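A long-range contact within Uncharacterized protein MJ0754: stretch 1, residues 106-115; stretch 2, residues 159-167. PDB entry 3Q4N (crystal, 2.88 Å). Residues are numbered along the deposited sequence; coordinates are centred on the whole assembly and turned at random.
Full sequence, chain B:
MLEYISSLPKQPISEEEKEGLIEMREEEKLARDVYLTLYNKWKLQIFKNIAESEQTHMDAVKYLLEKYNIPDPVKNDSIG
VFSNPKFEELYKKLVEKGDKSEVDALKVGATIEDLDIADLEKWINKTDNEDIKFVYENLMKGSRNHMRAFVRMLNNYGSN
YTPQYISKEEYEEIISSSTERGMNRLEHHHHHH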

ATOM      1  N   LEU B 106     -13.656 -15.520  -1.893  1.00 65.91           N
ATOM      2  CA  LEU B 106     -13.006 -15.276  -3.181  1.00 64.79           C
ATOM      3  C   LEU B 106     -12.431 -13.861  -3.338  1.00 64.12           C
ATOM      4  O   LEU B 106     -11.299 -13.707  -3.781  1.00 63.60           O
ATOM      5  N   LYS B 107     -13.211 -12.839  -2.971  1.00 63.31           N
ATOM      6  CA  LYS B 107     -12.746 -11.453  -3.047  1.00 62.36           C
ATOM      7  C   LYS B 107     -11.567 -11.197  -2.107  1.00 61.15           C
ATOM      8  O   LYS B 107     -10.600 -10.543  -2.486  1.00 60.74           O
ATOM      9  N   VAL B 108     -11.655 -11.719  -0.887  1.00 60.04           N
ATOM     10  CA  VAL B 108     -10.555 -11.622   0.069  1.00 59.15           C
ATOM     11  C   VAL B 108      -9.269 -12.166  -0.543  1.00 58.81           C
ATOM     12  O   VAL B 108      -8.212 -11.539  -0.460  1.00 58.34           O
ATOM     13  N   GLY B 109      -9.374 -13.342  -1.157  1.00 58.41           N
ATOM     14  CA  GLY B 109      -8.245 -13.959  -1.831  1.00 58.32           C
ATOM     15  C   GLY B 109      -7.604 -12.954  -2.759  1.00 58.43           C
ATOM     16  O   GLY B 109      -6.483 -12.503  -2.518  1.00 58.78           O
ATOM     17  N   ALA B 110      -8.343 -12.585  -3.803  1.00 58.25           N
ATOM     18  CA  ALA B 110      -7.912 -11.585  -4.762  1.00 57.89           C
ATOM     19  C   ALA B 110      -7.182 -10.463  -4.076  1.00 57.93           C
ATOM     20  O   ALA B 110      -6.125 -10.031  -4.545  1.00 58.02           O
ATOM     21  N   THR B 111      -7.736 -10.034  -2.945  1.00 57.93           N
ATOM     22  CA  THR B 111      -7.281  -8.834  -2.249  1.00 58.44           C
ATOM     23  C   THR B 111      -5.920  -9.004  -1.589  1.00 58.81           C
ATOM     24  O   THR B 111      -5.150  -8.053  -1.493  1.00 59.28           O
ATOM     25  N   ILE B 112      -5.632 -10.209  -1.116  1.00 59.09           N
ATOM     26  CA  ILE B 112      -4.359 -10.489  -0.476  1.00 59.37           C
ATOM     27  C   ILE B 112      -3.258 -10.440  -1.547  1.00 60.03           C
ATOM     28  O   ILE B 112      -2.144  -9.926  -1.337  1.00 59.88           O
ATOM     29  N   GLU B 113      -3.614 -10.962  -2.708  1.00 60.46           N
ATOM     30  CA  GLU B 113      -2.728 -11.022  -3.833  1.00 61.41           C
ATOM     31  C   GLU B 113      -2.500  -9.633  -4.455  1.00 61.60           C
ATOM     32  O   GLU B 113      -1.426  -9.329  -4.985  1.00 61.38           O
ATOM     33  N   ASP B 114      -3.527  -8.793  -4.377  1.00 62.08           N
ATOM     34  CA  ASP B 114      -3.467  -7.400  -4.825  1.00 62.28           C
ATOM     35  C   ASP B 114      -2.414  -6.664  -3.977  1.00 62.46           C
ATOM     36  O   ASP B 114      -1.462  -6.051  -4.491  1.00 62.18           O
ATOM     37  N   LEU B 115      -2.599  -6.771  -2.667  1.00 62.37           N
ATOM     38  CA  LEU B 115      -1.682  -6.254  -1.706  1.00 62.41           C
ATOM     39  C   LEU B 115      -0.344  -6.974  -1.796  1.00 62.88           C
ATOM     40  O   LEU B 115       0.692  -6.431  -1.416  1.00 62.94           O
ATOM     41  N   SER B 159     -19.024 -12.564 -10.814  1.00 69.05           N
ATOM     42  CA  SER B 159     -18.455 -11.379 -10.188  1.00 69.15           C
ATOM     43  C   SER B 159     -17.111 -11.029 -10.822  1.00 69.24           C
ATOM     44  O   SER B 159     -16.599 -11.767 -11.659  1.00 69.51           O
ATOM     45  N   ASN B 160     -16.554  -9.889 -10.436  1.00 69.70           N
ATOM     46  CA  ASN B 160     -15.246  -9.429 -10.938  1.00 70.17           C
ATOM     47  C   ASN B 160     -14.402  -8.861  -9.792  1.00 69.86           C
ATOM     48  O   ASN B 160     -14.691  -9.136  -8.629  1.00 69.82           O
ATOM     49  N   TYR B 161     -13.382  -8.066 -10.117  1.00 69.57           N
ATOM     50  CA  TYR B 161     -12.572  -7.394  -9.102  1.00 69.20           C
ATOM     51  C   TYR B 161     -11.915  -6.123  -9.625  1.00 69.61           C
ATOM     52  O   TYR B 161     -11.492  -6.079 -10.791  1.00 69.92           O
ATOM     53  N   THR B 162     -11.799  -5.099  -8.778  1.00 69.59           N
ATOM     54  CA  THR B 162     -10.953  -3.968  -9.161  1.00 69.85           C
ATOM     55  C   THR B 162      -9.784  -3.817  -8.225  1.00 69.89           C
ATOM     56  O   THR B 162      -9.962  -3.801  -7.012  1.00 70.57           O
ATOM     57  N   PRO B 163      -8.580  -3.710  -8.789  1.00 69.75           N
ATOM     58  CA  PRO B 163      -7.350  -3.433  -8.080  1.00 70.12           C
ATOM     59  C   PRO B 163      -7.513  -2.292  -7.082  1.00 70.62           C
ATOM     60  O   PRO B 163      -8.320  -1.401  -7.305  1.00 71.27           O
ATOM     61  N   GLN B 164      -6.772  -2.334  -5.980  1.00 71.01           N
ATOM     62  CA  GLN B 164      -6.845  -1.295  -4.960  1.00 71.15           C
ATOM     63  C   GLN B 164      -5.456  -0.790  -4.698  1.00 71.18           C
ATOM     64  O   GLN B 164      -5.274   0.347  -4.272  1.00 71.33           O
ATOM     65  N   TYR B 165      -4.477  -1.650  -4.964  1.00 71.40           N
ATOM     66  CA  TYR B 165      -3.096  -1.393  -4.600  1.00 71.45           C
ATOM     67  C   TYR B 165      -2.193  -1.419  -5.790  1.00 71.27           C
ATOM     68  O   TYR B 165      -1.256  -0.625  -5.858  1.00 71.07           O
ATOM     69  N   ILE B 166      -2.450  -2.338  -6.721  1.00 71.43           N
ATOM     70  CA  ILE B 166      -1.726  -2.322  -8.006  1.00 71.95           C
ATOM     71  C   ILE B 166      -2.476  -1.433  -8.994  1.00 72.56           C
ATOM     72  O   ILE B 166      -3.631  -1.104  -8.750  1.00 72.96           O
ATOM     73  N   SER B 167      -1.835  -1.025 -10.086  1.00 73.23           N
ATOM     74  CA  SER B 167      -2.512  -0.157 -11.055  1.00 74.17           C
ATOM     75  C   SER B 167      -3.733  -0.851 -11.638  1.00 75.45           C
ATOM     76  O   SER B 167      -3.866  -2.070 -11.509  1.00 75.88           O
TER

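Asp114 anchors the contact between the helix of residues 106-115 and the irregular segment 159-167. Its CA-to-CB bond points toward the segment, and with chi1 t the carboxylate reaches the backbone, where both oxygens accept hydrogen bonds. OD2 of Asp114 takes one from Gln164 N (2.8 Å), while OD1 of Asp114 is shared by Tyr165 N (3.2 Å) and Ile166 N (3.1 Å). Three successive amides of a segment without regular helix or strand thus converge on one buried carboxylate. Tyr161, also directed toward the helix with chi1 t, brings its hydroxyl to the same site: OH lies 2.7 Å from Asp114 OD2 and 2.8 Å from Gln164 OE1, and its single proton could serve either acceptor. Nearer the N-terminal side of this helical stretch, Lys107 starts sideways (chi1 m, chi2 and chi3 t, chi4 m), but its end comes nearer, and NZ donates to Ser159 OG at 2.9 Å; Ser159 points toward the helix with chi1 t. Thr111, chi1 m, turns its hydroxyl back to its own helix, OG1 donating to Lys107 O at 2.6 Å, while its CG2 comes within 3.4 Å of Gln164 OE1.

Around this polar centre the two tyrosine rings pack on the helix. Ala110 points toward the segment and sets its CB over one face of the Tyr161 ring, 4.0 Å from the centroid and nearly on the ring normal, a CH-pi contact. Tyr165, chi1 m, also points toward the helix; Leu115 (chi1 t, chi2 p) places CD1 over one face of its ring, 4.2 Å from the centroid, and CB 3.8 Å from Tyr165 CD2. The CA-to-CB bond of Ile166 (chi1 p, chi2 t) points sideways, and CG1 of Ile166 sits 3.3 Å from Asp114 OD1. Val108 and Ile112 point away from the segment and take no part.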

ATOM      1  CB  LEU B 106     -13.986 -15.578  -4.305  1.00 64.75           C
ATOM      2  CG  LEU B 106     -14.048 -17.041  -4.700  1.00 65.20           C
ATOM      3  CD1 LEU B 106     -15.070 -17.220  -5.791  1.00 66.98           C
ATOM      4  CD2 LEU B 106     -12.687 -17.494  -5.174  1.00 65.54           C
ATOM      5  CB  LYS B 107     -13.883 -10.471  -2.746  1.00 62.83           C
ATOM      6  CG  LYS B 107     -15.022 -10.437  -3.769  1.00 63.98           C
ATOM      7  CD  LYS B 107     -15.924  -9.219  -3.493  1.00 66.26           C
ATOM      8  CE  LYS B 107     -17.311  -9.295  -4.156  1.00 66.81           C
ATOM      9  NZ  LYS B 107     -17.287  -8.911  -5.609  1.00 66.88           N
ATOM     10  CB  VAL B 108     -10.843 -12.412   1.339  1.00 58.79           C
ATOM     11  CG1 VAL B 108      -9.606 -12.470   2.171  1.00 59.00           C
ATOM     12  CG2 VAL B 108     -11.958 -11.774   2.125  1.00 58.83           C
ATOM     13  CB  ALA B 110      -9.082 -11.036  -5.506  1.00 57.56           C
ATOM     14  CB  THR B 111      -8.283  -8.424  -1.169  1.00 58.47           C
ATOM     15  OG1 THR B 111      -9.599  -8.282  -1.746  1.00 59.07           O
ATOM     16  CG2 THR B 111      -7.846  -7.126  -0.509  1.00 58.10           C
ATOM     17  CB  ILE B 112      -4.420 -11.856   0.220  1.00 59.16           C
ATOM     18  CG1 ILE B 112      -5.294 -11.754   1.461  1.00 58.42           C
ATOM     19  CG2 ILE B 112      -3.032 -12.359   0.611  1.00 59.92           C
ATOM     20  CD1 ILE B 112      -6.061 -13.052   1.784  1.00 57.69           C
ATOM     21  CB  GLU B 113      -3.313 -12.025  -4.827  1.00 61.71           C
ATOM     22  CG  GLU B 113      -3.439 -13.438  -4.245  1.00 63.06           C
ATOM     23  CD  GLU B 113      -2.082 -14.097  -3.981  1.00 65.64           C
ATOM     24  OE1 GLU B 113      -1.036 -13.443  -4.165  1.00 68.55           O
ATOM     25  OE2 GLU B 113      -2.041 -15.272  -3.576  1.00 65.35           O
ATOM     26  CB  ASP B 114      -4.861  -6.788  -4.644  1.00 61.99           C
ATOM     27  CG  ASP B 114      -4.994  -5.405  -5.245  1.00 62.87           C
ATOM     28  OD1 ASP B 114      -3.968  -4.741  -5.563  1.00 64.52           O
ATOM     29  OD2 ASP B 114      -6.158  -4.973  -5.383  1.00 62.23           O
ATOM     30  CB  LEU B 115      -2.272  -6.436  -0.323  1.00 61.94           C
ATOM     31  CG  LEU B 115      -1.489  -5.725   0.768  1.00 62.59           C
ATOM     32  CD1 LEU B 115      -0.985  -4.368   0.302  1.00 62.34           C
ATOM     33  CD2 LEU B 115      -2.390  -5.541   1.967  1.00 64.28           C
ATOM     34  CB  SER B 159     -18.311 -11.603  -8.683  1.00 69.35           C
ATOM     35  OG  SER B 159     -18.148 -10.375  -7.993  1.00 69.65           O
ATOM     36  CB  ASN B 160     -15.415  -8.385 -12.061  1.00 70.47           C
ATOM     37  CG  ASN B 160     -16.346  -7.206 -11.663  1.00 71.73           C
ATOM     38  OD1 ASN B 160     -16.955  -6.564 -12.537  1.00 72.20           O
ATOM     39  ND2 ASN B 160     -16.463  -6.931 -10.350  1.00 71.55           N
ATOM     40  CB  TYR B 161     -11.483  -8.332  -8.607  1.00 68.53           C
ATOM     41  CG  TYR B 161     -10.665  -7.761  -7.475  1.00 68.08           C
ATOM     42  CD1 TYR B 161     -11.198  -7.643  -6.192  1.00 67.32           C
ATOM     43  CD2 TYR B 161      -9.360  -7.339  -7.687  1.00 66.71           C
ATOM     44  CE1 TYR B 161     -10.449  -7.128  -5.159  1.00 66.70           C
ATOM     45  CE2 TYR B 161      -8.607  -6.825  -6.666  1.00 66.37           C
ATOM     46  CZ  TYR B 161      -9.153  -6.719  -5.404  1.00 66.78           C
ATOM     47  OH  TYR B 161      -8.386  -6.202  -4.387  1.00 67.50           O
ATOM     48  CB  THR B 162     -11.698  -2.624  -9.283  1.00 69.87           C
ATOM     49  OG1 THR B 162     -13.106  -2.855  -9.263  1.00 69.90           O
ATOM     50  CG2 THR B 162     -11.305  -1.903 -10.623  1.00 70.28           C
ATOM     51  CB  PRO B 163      -6.401  -3.007  -9.204  1.00 70.15           C
ATOM     52  CG  PRO B 163      -7.271  -2.777 -10.403  1.00 69.80           C
ATOM     53  CD  PRO B 163      -8.348  -3.764 -10.235  1.00 69.79           C
ATOM     54  CB  GLN B 164      -7.428  -1.846  -3.660  1.00 71.07           C
ATOM     55  CG  GLN B 164      -8.820  -2.432  -3.799  1.00 72.03           C
ATOM     56  CD  GLN B 164      -9.236  -3.302  -2.606  1.00 72.64           C
ATOM     57  OE1 GLN B 164      -8.665  -4.359  -2.362  1.00 72.34           O
ATOM     58  NE2 GLN B 164     -10.251  -2.861  -1.876  1.00 73.13           N
ATOM     59  CB  TYR B 165      -2.627  -2.414  -3.576  1.00 71.84           C
ATOM     60  CG  TYR B 165      -3.545  -2.474  -2.378  1.00 72.96           C
ATOM     61  CD1 TYR B 165      -3.732  -1.348  -1.575  1.00 73.57           C
ATOM     62  CD2 TYR B 165      -4.235  -3.649  -2.053  1.00 73.00           C
ATOM     63  CE1 TYR B 165      -4.572  -1.380  -0.476  1.00 74.41           C
ATOM     64  CE2 TYR B 165      -5.077  -3.696  -0.950  1.00 74.00           C
ATOM     65  CZ  TYR B 165      -5.245  -2.549  -0.165  1.00 75.02           C
ATOM     66  OH  TYR B 165      -6.082  -2.553   0.933  1.00 76.05           O
ATOM     67  CB  ILE B 166      -1.507  -3.727  -8.598  1.00 71.47           C
ATOM     68  CG1 ILE B 166      -2.834  -4.474  -8.703  1.00 70.72           C
ATOM     69  CG2 ILE B 166      -0.499  -4.486  -7.758  1.00 70.91           C
ATOM     70  CD1 ILE B 166      -2.841  -5.558  -9.741  1.00 68.93           C
ATOM     71  CB  SER B 167      -1.567   0.270 -12.173  1.00 73.68           C
ATOM     72  OG  SER B 167      -0.612  -0.721 -12.454  1.00 71.80           O
TER